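Local atomic coordinates of tRNA (guanine(26)-N(2))-dimethyltransferase (Pyrococcus horikoshii, PDB entry 2DUL), a protein that probably dimethylates the exocyclic amino nitrogen of a guanine at position 26 of tRNAs, taking both methyl groups from S-adenosyl-L-methionine. Residues Lys88-Val91 with Met92-Phe95; Pro175-Cys178 with Leu179-Tyr182; Ala366-Glu369 with Val370-Thr374; Lys285-Ser288 with Lys289-Lys292. One frame throughout, in Å; residues are numbered along the deposited sequence.

Interaction 1: residues Lys88-Val91 with Met92-Phe95; sequences KRNV and MLNF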
loop_
_atom_site.group_PDB
_atom_site.type_symbol
_atom_site.label_atom_id
_atom_site.label_comp_id
_atom_site.label_asym_id
_atom_site.label_seq_id
_atom_site.Cartn_x
_atom_site.Cartn_y
_atom_site.Cartn_z
ATOM N N LYS A 88 -18.721 -8.855 16.477
ATOM C CA LYS A 88 -19.695 -9.946 16.499
ATOM C C LYS A 88 -21.080 -9.449 16.064
ATOM O O LYS A 88 -21.780 -10.107 15.294
ATOM C CB LYS A 88 -19.783 -10.559 17.902
ATOM C CG LYS A 88 -18.544 -11.338 18.339
ATOM C CD LYS A 88 -18.755 -12.021 19.695
ATOM C CE LYS A 88 -18.975 -11.009 20.815
ATOM N NZ LYS A 88 -19.228 -11.666 22.137
ATOM N N ARG A 89 -21.469 -8.276 16.554
ATOM C CA ARG A 89 -22.766 -7.709 16.203
ATOM C C ARG A 89 -22.853 -7.388 14.713
ATOM O O ARG A 89 -23.832 -7.734 14.046
ATOM C CB ARG A 89 -23.021 -6.431 17.006
ATOM C CG ARG A 89 -22.954 -6.624 18.508
ATOM C CD ARG A 89 -23.437 -5.380 19.238
ATOM N NE ARG A 89 -24.793 -5.019 18.834
ATOM C CZ ARG A 89 -25.523 -4.077 19.423
ATOM N NH1 ARG A 89 -26.749 -3.818 18.985
ATOM N NH2 ARG A 89 -25.030 -3.398 20.452
ATOM N N ASN A 90 -21.827 -6.729 14.185
ATOM C CA ASN A 90 -21.841 -6.367 12.778
ATOM C C ASN A 90 -21.809 -7.566 11.851
ATOM O O ASN A 90 -22.423 -7.542 10.787
ATOM C CB ASN A 90 -20.694 -5.403 12.460
ATOM C CG ASN A 90 -20.922 -4.028 13.058
ATOM O OD1 ASN A 90 -22.065 -3.597 13.212
ATOM N ND2 ASN A 90 -19.839 -3.328 13.386
ATOM N N VAL A 91 -21.104 -8.618 12.247
ATOM C CA VAL A 91 -21.052 -9.809 11.409
ATOM C C VAL A 91 -22.450 -10.420 11.321
ATOM O O VAL A 91 -22.909 -10.789 10.242
ATOM C CB VAL A 91 -20.054 -10.850 11.969
ATOM C CG1 VAL A 91 -20.262 -12.203 11.292
ATOM C CG2 VAL A 91 -18.632 -10.371 11.726
ATOM N N MET A 92 -23.138 -10.500 12.454
ATOM C CA MET A 92 -24.478 -11.071 12.469
ATOM C C MET A 92 -25.510 -10.160 11.815
ATOM O O MET A 92 -26.638 -10.572 11.548
ATOM C CB MET A 92 -24.890 -11.413 13.900
ATOM C CG MET A 92 -24.069 -12.554 14.477
ATOM S SD MET A 92 -23.724 -13.817 13.207
ATOM C CE MET A 92 -25.346 -14.609 13.048
ATOM N N LEU A 93 -25.112 -8.923 11.549
ATOM C CA LEU A 93 -26.002 -7.971 10.902
ATOM C C LEU A 93 -25.942 -8.197 9.396
ATOM O O LEU A 93 -26.824 -7.765 8.659
ATOM C CB LEU A 93 -25.569 -6.539 11.230
ATOM C CG LEU A 93 -26.451 -5.397 10.716
ATOM C CD1 LEU A 93 -27.867 -5.571 11.251
ATOM C CD2 LEU A 93 -25.867 -4.060 11.155
ATOM N N ASN A 94 -24.905 -8.899 8.950
ATOM C CA ASN A 94 -24.710 -9.158 7.528
ATOM C C ASN A 94 -24.766 -10.631 7.136
ATOM O O ASN A 94 -24.787 -10.962 5.951
ATOM C CB ASN A 94 -23.366 -8.570 7.093
ATOM C CG ASN A 94 -23.334 -7.062 7.203
ATOM O OD1 ASN A 94 -23.799 -6.359 6.312
ATOM N ND2 ASN A 94 -22.803 -6.557 8.312
ATOM N N PHE A 95 -24.791 -11.512 8.129
ATOM C CA PHE A 95 -24.836 -12.947 7.874
ATOM C C PHE A 95 -25.825 -13.631 8.810
ATOM O O PHE A 95 -26.076 -13.157 9.918
ATOM C CB PHE A 95 -23.445 -13.554 8.079
ATOM C CG PHE A 95 -22.418 -13.058 7.102
ATOM C CD1 PHE A 95 -22.271 -13.666 5.861
ATOM C CD2 PHE A 95 -21.610 -11.971 7.415
ATOM C CE1 PHE A 95 -21.332 -13.195 4.943
ATOM C CE2 PHE A 95 -20.670 -11.493 6.504
ATOM C CZ PHE A 95 -20.531 -12.109 5.264
#

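Interaction 2: residues Pro175-Cys178 with Leu179-Tyr182; sequences PRAC and LRKY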
loop_
_atom_site.group_PDB
_atom_site.type_symbol
_atom_site.label_atom_id
_atom_site.label_comp_id
_atom_site.label_asym_id
_atom_site.label_seq_id
_atom_site.Cartn_x
_atom_site.Cartn_y
_atom_site.Cartn_z
ATOM N N PRO A 175 12.813 12.478 10.740
ATOM C CA PRO A 175 13.902 11.591 10.322
ATOM C C PRO A 175 14.364 10.555 11.341
ATOM O O PRO A 175 14.585 9.396 10.986
ATOM C CB PRO A 175 15.011 12.567 9.935
ATOM C CG PRO A 175 14.774 13.719 10.863
ATOM C CD PRO A 175 13.274 13.876 10.812
ATOM N N ARG A 176 14.516 10.959 12.599
ATOM C CA ARG A 176 14.964 10.018 13.619
ATOM C C ARG A 176 13.966 8.884 13.796
ATOM O O ARG A 176 14.353 7.725 13.948
ATOM C CB ARG A 176 15.196 10.741 14.948
ATOM C CG ARG A 176 16.216 11.852 14.826
ATOM C CD ARG A 176 16.867 12.189 16.144
ATOM N NE ARG A 176 17.832 13.268 15.966
ATOM C CZ ARG A 176 18.809 13.553 16.821
ATOM N NH1 ARG A 176 18.965 12.835 17.926
ATOM N NH2 ARG A 176 19.630 14.565 16.567
ATOM N N ALA A 177 12.682 9.217 13.769
ATOM C CA ALA A 177 11.643 8.206 13.906
ATOM C C ALA A 177 11.673 7.270 12.692
ATOM O O ALA A 177 11.417 6.072 12.820
ATOM C CB ALA A 177 10.274 8.868 14.025
ATOM N N CYS A 178 11.990 7.816 11.518
ATOM C CA CYS A 178 12.034 6.993 10.312
ATOM C C CYS A 178 13.175 5.994 10.421
ATOM O O CYS A 178 13.033 4.844 10.014
ATOM C CB CYS A 178 12.206 7.853 9.050
ATOM S SG CYS A 178 11.966 6.917 7.497
ATOM N N LEU A 179 14.305 6.430 10.970
ATOM C CA LEU A 179 15.449 5.534 11.140
ATOM C C LEU A 179 15.077 4.398 12.096
ATOM O O LEU A 179 15.398 3.234 11.850
ATOM C CB LEU A 179 16.653 6.292 11.708
ATOM C CG LEU A 179 17.766 6.720 10.746
ATOM C CD1 LEU A 179 17.198 7.579 9.632
ATOM C CD2 LEU A 179 18.840 7.479 11.525
ATOM N N ARG A 180 14.396 4.741 13.186
ATOM C CA ARG A 180 13.999 3.744 14.174
ATOM C C ARG A 180 12.961 2.747 13.667
ATOM O O ARG A 180 13.097 1.542 13.884
ATOM C CB ARG A 180 13.441 4.411 15.442
ATOM C CG ARG A 180 14.432 5.285 16.222
ATOM C CD ARG A 180 13.988 5.441 17.679
ATOM N NE ARG A 180 12.602 5.892 17.784
ATOM C CZ ARG A 180 12.194 7.144 17.588
ATOM N NH1 ARG A 180 13.064 8.096 17.284
ATOM N NH2 ARG A 180 10.903 7.440 17.677
ATOM N N LYS A 181 11.927 3.245 12.999
ATOM C CA LYS A 181 10.853 2.386 12.515
ATOM C C LYS A 181 11.113 1.662 11.199
ATOM O O LYS A 181 10.828 0.465 11.077
ATOM C CB LYS A 181 9.557 3.197 12.374
ATOM C CG LYS A 181 9.087 3.869 13.663
ATOM C CD LYS A 181 7.874 4.756 13.412
ATOM C CE LYS A 181 7.526 5.591 14.644
ATOM N NZ LYS A 181 7.095 4.739 15.786
ATOM N N TYR A 182 11.652 2.389 10.223
ATOM C CA TYR A 182 11.895 1.837 8.895
ATOM C C TYR A 182 13.340 1.558 8.518
ATOM O O TYR A 182 13.601 1.066 7.419
ATOM C CB TYR A 182 11.264 2.765 7.852
ATOM C CG TYR A 182 9.779 2.911 8.064
ATOM C CD1 TYR A 182 8.904 1.905 7.665
ATOM C CD2 TYR A 182 9.248 4.029 8.716
ATOM C CE1 TYR A 182 7.538 1.996 7.907
ATOM C CE2 TYR A 182 7.871 4.130 8.967
ATOM C CZ TYR A 182 7.029 3.106 8.558
ATOM O OH TYR A 182 5.681 3.164 8.807
#

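Interaction 3: residues Ala366-Glu369 with Val370-Thr374; sequences APYE and VFIET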
loop_
_atom_site.group_PDB
_atom_site.type_symbol
_atom_site.label_atom_id
_atom_site.label_comp_id
_atom_site.label_asym_id
_atom_site.label_seq_id
_atom_site.Cartn_x
_atom_site.Cartn_y
_atom_site.Cartn_z
ATOM N N ALA A 366 12.934 10.771 -20.069
ATOM C CA ALA A 366 13.878 11.818 -20.452
ATOM C C ALA A 366 14.914 12.165 -19.390
ATOM O O ALA A 366 14.635 12.121 -18.197
ATOM C CB ALA A 366 13.117 13.081 -20.848
ATOM N N PRO A 367 16.139 12.503 -19.824
ATOM C CA PRO A 367 17.208 12.868 -18.890
ATOM C C PRO A 367 16.825 14.202 -18.251
ATOM O O PRO A 367 16.080 14.982 -18.842
ATOM C CB PRO A 367 18.433 13.010 -19.796
ATOM C CG PRO A 367 18.115 12.106 -20.959
ATOM C CD PRO A 367 16.660 12.388 -21.198
ATOM N N TYR A 368 17.327 14.457 -17.052
ATOM C CA TYR A 368 17.045 15.703 -16.347
ATOM C C TYR A 368 17.269 16.950 -17.210
ATOM O O TYR A 368 16.423 17.842 -17.260
ATOM C CB TYR A 368 17.922 15.796 -15.096
ATOM C CG TYR A 368 17.834 17.133 -14.390
ATOM C CD1 TYR A 368 16.752 17.444 -13.565
ATOM C CD2 TYR A 368 18.831 18.094 -14.562
ATOM C CE1 TYR A 368 16.665 18.688 -12.922
ATOM C CE2 TYR A 368 18.758 19.337 -13.931
ATOM C CZ TYR A 368 17.676 19.629 -13.115
ATOM O OH TYR A 368 17.604 20.863 -12.510
ATOM N N GLU A 369 18.413 17.020 -17.883
ATOM C CA GLU A 369 18.721 18.180 -18.712
ATOM C C GLU A 369 17.724 18.386 -19.840
ATOM O O GLU A 369 17.412 19.523 -20.195
ATOM C CB GLU A 369 20.134 18.075 -19.284
ATOM C CG GLU A 369 21.240 18.083 -18.237
ATOM C CD GLU A 369 21.209 19.308 -17.326
ATOM O OE1 GLU A 369 20.741 20.386 -17.757
ATOM O OE2 GLU A 369 21.681 19.191 -16.176
ATOM N N VAL A 370 17.225 17.297 -20.414
ATOM C CA VAL A 370 16.243 17.418 -21.486
ATOM C C VAL A 370 14.936 17.945 -20.893
ATOM O O VAL A 370 14.249 18.754 -21.509
ATOM C CB VAL A 370 15.976 16.065 -22.168
ATOM C CG1 VAL A 370 14.768 16.175 -23.091
ATOM C CG2 VAL A 370 17.203 15.639 -22.962
ATOM N N PHE A 371 14.598 17.479 -19.694
ATOM C CA PHE A 371 13.376 17.929 -19.034
ATOM C C PHE A 371 13.431 19.436 -18.790
ATOM O O PHE A 371 12.480 20.155 -19.087
ATOM C CB PHE A 371 13.190 17.211 -17.691
ATOM C CG PHE A 371 11.903 17.557 -16.991
ATOM C CD1 PHE A 371 10.705 16.961 -17.375
ATOM C CD2 PHE A 371 11.887 18.490 -15.954
ATOM C CE1 PHE A 371 9.504 17.286 -16.738
ATOM C CE2 PHE A 371 10.691 18.827 -15.308
ATOM C CZ PHE A 371 9.499 18.224 -15.699
ATOM N N ILE A 372 14.555 19.902 -18.250
ATOM C CA ILE A 372 14.741 21.319 -17.946
ATOM C C ILE A 372 14.627 22.191 -19.191
ATOM O O ILE A 372 13.981 23.245 -19.170
ATOM C CB ILE A 372 16.116 21.573 -17.284
ATOM C CG1 ILE A 372 16.204 20.806 -15.964
ATOM C CG2 ILE A 372 16.320 23.065 -17.047
ATOM C CD1 ILE A 372 15.079 21.104 -15.002
ATOM N N GLU A 373 15.256 21.756 -20.274
ATOM C CA GLU A 373 15.202 22.516 -21.512
ATOM C C GLU A 373 13.764 22.563 -22.013
ATOM O O GLU A 373 13.344 23.541 -22.622
ATOM C CB GLU A 373 16.109 21.881 -22.572
ATOM C CG GLU A 373 16.194 22.687 -23.867
ATOM C CD GLU A 373 17.248 22.154 -24.827
ATOM O OE1 GLU A 373 17.082 21.021 -25.329
ATOM O OE2 GLU A 373 18.245 22.870 -25.074
ATOM N N THR A 374 13.007 21.506 -21.739
ATOM C CA THR A 374 11.616 21.435 -22.174
ATOM C C THR A 374 10.651 22.261 -21.319
ATOM O O THR A 374 9.675 22.797 -21.836
ATOM C CB THR A 374 11.115 19.982 -22.182
ATOM O OG1 THR A 374 11.968 19.186 -23.013
ATOM C CG2 THR A 374 9.687 19.917 -22.706
#

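Interaction 4: residues Lys285-Ser288 with Lys289-Lys292; sequences KIVS and KMVK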
loop_
_atom_site.group_PDB
_atom_site.type_symbol
_atom_site.label_atom_id
_atom_site.label_comp_id
_atom_site.label_asym_id
_atom_site.label_seq_id
_atom_site.Cartn_x
_atom_site.Cartn_y
_atom_site.Cartn_z
ATOM N N LYS A 285 -0.121 -5.775 -15.621
ATOM C CA LYS A 285 -1.267 -6.636 -15.925
ATOM C C LYS A 285 -2.386 -6.517 -14.897
ATOM O O LYS A 285 -3.521 -6.185 -15.231
ATOM C CB LYS A 285 -0.833 -8.105 -15.988
ATOM C CG LYS A 285 0.214 -8.433 -17.039
ATOM C CD LYS A 285 0.663 -9.898 -16.947
ATOM C CE LYS A 285 1.449 -10.195 -15.660
ATOM N NZ LYS A 285 0.641 -10.080 -14.400
ATOM N N ILE A 286 -2.053 -6.802 -13.641
ATOM C CA ILE A 286 -3.019 -6.765 -12.552
ATOM C C ILE A 286 -3.737 -5.428 -12.425
ATOM O O ILE A 286 -4.965 -5.382 -12.340
ATOM C CB ILE A 286 -2.329 -7.121 -11.213
ATOM C CG1 ILE A 286 -1.776 -8.545 -11.295
ATOM C CG2 ILE A 286 -3.315 -6.992 -10.058
ATOM C CD1 ILE A 286 -0.985 -8.979 -10.078
ATOM N N VAL A 287 -2.980 -4.336 -12.423
ATOM C CA VAL A 287 -3.587 -3.015 -12.295
ATOM C C VAL A 287 -4.506 -2.707 -13.480
ATOM O O VAL A 287 -5.519 -2.018 -13.330
ATOM C CB VAL A 287 -2.508 -1.926 -12.160
ATOM C CG1 VAL A 287 -3.140 -0.547 -12.259
ATOM C CG2 VAL A 287 -1.793 -2.085 -10.812
ATOM N N SER A 288 -4.153 -3.220 -14.656
ATOM C CA SER A 288 -4.978 -3.002 -15.838
ATOM C C SER A 288 -6.293 -3.737 -15.575
ATOM O O SER A 288 -7.376 -3.194 -15.797
ATOM C CB SER A 288 -4.288 -3.563 -17.086
ATOM O OG SER A 288 -5.025 -3.263 -18.258
ATOM N N LYS A 289 -6.187 -4.969 -15.082
ATOM C CA LYS A 289 -7.366 -5.769 -14.762
ATOM C C LYS A 289 -8.201 -5.112 -13.667
ATOM O O LYS A 289 -9.428 -5.199 -13.676
ATOM C CB LYS A 289 -6.966 -7.170 -14.296
ATOM C CG LYS A 289 -6.478 -8.104 -15.389
ATOM C CD LYS A 289 -6.434 -9.539 -14.877
ATOM C CE LYS A 289 -6.061 -10.529 -15.969
ATOM N NZ LYS A 289 -4.677 -10.317 -16.469
ATOM N N MET A 290 -7.529 -4.466 -12.717
ATOM C CA MET A 290 -8.211 -3.798 -11.612
ATOM C C MET A 290 -9.131 -2.679 -12.090
ATOM O O MET A 290 -10.240 -2.516 -11.578
ATOM C CB MET A 290 -7.185 -3.240 -10.619
ATOM C CG MET A 290 -6.490 -4.312 -9.790
ATOM S SD MET A 290 -5.338 -3.614 -8.581
ATOM C CE MET A 290 -6.478 -2.875 -7.371
ATOM N N VAL A 291 -8.674 -1.903 -13.066
ATOM C CA VAL A 291 -9.490 -0.814 -13.596
ATOM C C VAL A 291 -10.791 -1.389 -14.146
ATOM O O VAL A 291 -11.874 -0.855 -13.899
ATOM C CB VAL A 291 -8.759 -0.056 -14.730
ATOM C CG1 VAL A 291 -9.710 0.937 -15.397
ATOM C CG2 VAL A 291 -7.556 0.682 -14.166
ATOM N N LYS A 292 -10.670 -2.494 -14.875
ATOM C CA LYS A 292 -11.813 -3.161 -15.486
ATOM C C LYS A 292 -12.726 -3.781 -14.432
ATOM O O LYS A 292 -13.951 -3.647 -14.500
ATOM C CB LYS A 292 -11.311 -4.232 -16.461
ATOM C CG LYS A 292 -12.378 -4.870 -17.341
ATOM C CD LYS A 292 -13.118 -5.983 -16.623
ATOM C CE LYS A 292 -14.010 -6.748 -17.584
ATOM N NZ LYS A 292 -14.676 -7.896 -16.905
HETATM O O HOH W 1 -2.104 -10.769 -14.235
#

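Interaction 1: residues Lys88-Val91 with Met92-Phe95
Met92 N donates to Lys88 O at 3.2 Å, a regular i to i+4 bond, but after it come weaker or shorter-range bonds: Leu93 N makes a weak bond to Asn90 O, and Asn94 N reaches Val91 O (3.0 Å) from 62° above the carbonyl plane. Val91 O also takes a weak bond from Phe95 N. Asn90 O is also gripped by a side chain, Asn94 ND2, at 2.7 Å. The amide gets there because chi1 of -65° sets Asn94 CG beside its own backbone N, turned back along the helix; Asn94 ND2 also bonds Lys12 O. An alanine in place of Asn94 would remove this amide and is likely to leave Asn90 O without its side-chain donor and to cut the tie to Lys12 O. Phe95 sets its ring edge, at CD2, in plane with Val91 O (3.3 Å), and the same CD2 meets Val91 CG1 at 4.1 Å. Val91 and Phe95 both rest on Ile114 of strand 113-118, and Phe95 also meets Ala66 and Leu67 of helix 60-68. This is the last, weakly bonded turn of helix 81-94, packed on the central sheet of a class I-like, Rossmann-type methyltransferase domain.

Interaction 2: residues Pro175-Cys178 with Leu179-Tyr182
The guanidinium of Arg180 lies with one face over the backbone of Ala177, whose CA sits 3.4 Å above the plane and offset toward the rim. Arg180 NH2 is 4.0 Å from Ala177 CB, and NH1 is 4.1 Å from Arg176 CB. A bend at chi3 (-52°) folds the arginine back over the preceding turn. The Tyr182 ring has Cys178 O at its edge, near the plane. Cys178 SG approaches the same ring obliquely, 5.3 Å from the centroid and 67° off the normal, its nearest ring atom being Tyr182 CD2 at 4.1 Å; it is a Cys sulfur-aromatic contact well away from the ring axis. Beneath these side chains run four i to i+4 backbone bonds, from Leu179 N to Pro175 O through to Tyr182 N to Cys178 O, the last at 2.8 Å. Pro169 touches both Cys178 and Tyr182, so the sulfur and ring belong to the inward side of helix 175-182, while Arg180 lies on an exposed side. Chemically the two halves differ: a cationic plane resting on aliphatic backbone and CB atoms, with dispersion its likely main gain, and a polarisable sulfur beside a buried aromatic; between the two segments, hydrogen bonding is left to the backbone.

Interaction 3: residues Ala366-Glu369 with Val370-Thr374
Ile372 lays its CG1 over one face of the Tyr368 ring, a CH-pi contact with CG1 3.6 Å from the ring centroid and 20° off its normal. Torsions on both sides make it possible. A chi1 of 173° sets Tyr368 CG beside its carbonyl carbon, so the ring leans toward the following turn; chi1 of -61° brings Ile372 CG1 over it, and a bend at chi2 then puts CD1 3.5 Å from Tyr368 CZ, close to the hydroxyl end. The phenol is held at its far end by a hydrogen bond between OH and Thr256 O. A leucine in place of Tyr368 would have neither ring nor hydroxyl, and is likely to leave Ile372 CG1 without its aromatic face and Thr256 O without this partner. On another side of the helix, Val370 splits its branches: CG2 meets Pro367 CD at 3.7 Å and CG1 meets Ala366 CB at 4.2 Å. The carbonyl O of Pro367, the N-cap residue, accepts from Phe371 N at 3.0 Å and, weakly, from Val370 N. Further on, Thr374 OG1 turns back on Val370 O (2.8 Å), which also takes Thr374 N; the two donors arrive from opposite faces of the carbonyl plane. Helix 368-375 lies against two others: Tyr368 and Ile372 both touch Leu331 of helix 324-331, while Phe371 packs on Ile341 and Thr374 on Ala344 of helix 338-347.

Interaction 4: residues Lys285-Ser288 with Lys289-Lys292
Lys285 and Lys289 stand one turn apart on helix 284-295, a local contact between successive turns of a helix whose other side packs against helices 33-46 and 302-314 and strand 213-223. Lys285 NZ and Lys289 NZ, 5.7 Å apart, share one water: it accepts from Lys285 NZ at 2.8 Å and, weakly, from Lys289 NZ. Lys289 is extended until a bend at chi4 (65°), while Lys285 bends at both chi3 and chi4, and both NZ atoms end up at the water. Lys285 NZ is further engaged in a salt bridge with Asp283, which would offset part of the like-charge repulsion and whose OD1 also accepts from Ile286 N. The motif is an ordinary amphipathic alpha-helix, lysines and Ser288 facing out, Val287 and Met290 in. Met290 N binds Ile286 O at 2.7 Å, and Lys289 N binds Lys285 O. On the buried side Met290 CG meets Ile286 CG2 at 4.2 Å, the two side chains crossing at an angle. Met290 runs on straight at chi2 (-178°), which leaves SD 4.1 Å from Val287 CA, and bends only at chi3. Leu219 of strand 213-223 touches both Val287 and Met290, and Leu42 of helix 33-46 touches both Ile286 and Met290.

How the interactions relate
Following the chain from the N terminus, interaction 1 comes first, at the end of helix 81-94, then interaction 2 on helix 175-182, interaction 4 on helix 284-295 and interaction 3 on helix 368-375. Each spans little more than two helical turns, so none closes a long loop, and they run in series without nesting or crossing. No two touch: nearest atoms are at least about 21 Å apart, and the centres of interactions 1 and 3 lie about 57 Å apart on opposite sides of the chain's centre. Interactions 1 and 4 lie on helices that touch the central mixed sheet, at strand 113-118 and at strand 213-223, one of its outermost strands; interaction 2 packs on helix 167-170, and interaction 3 joins the C-terminal helices.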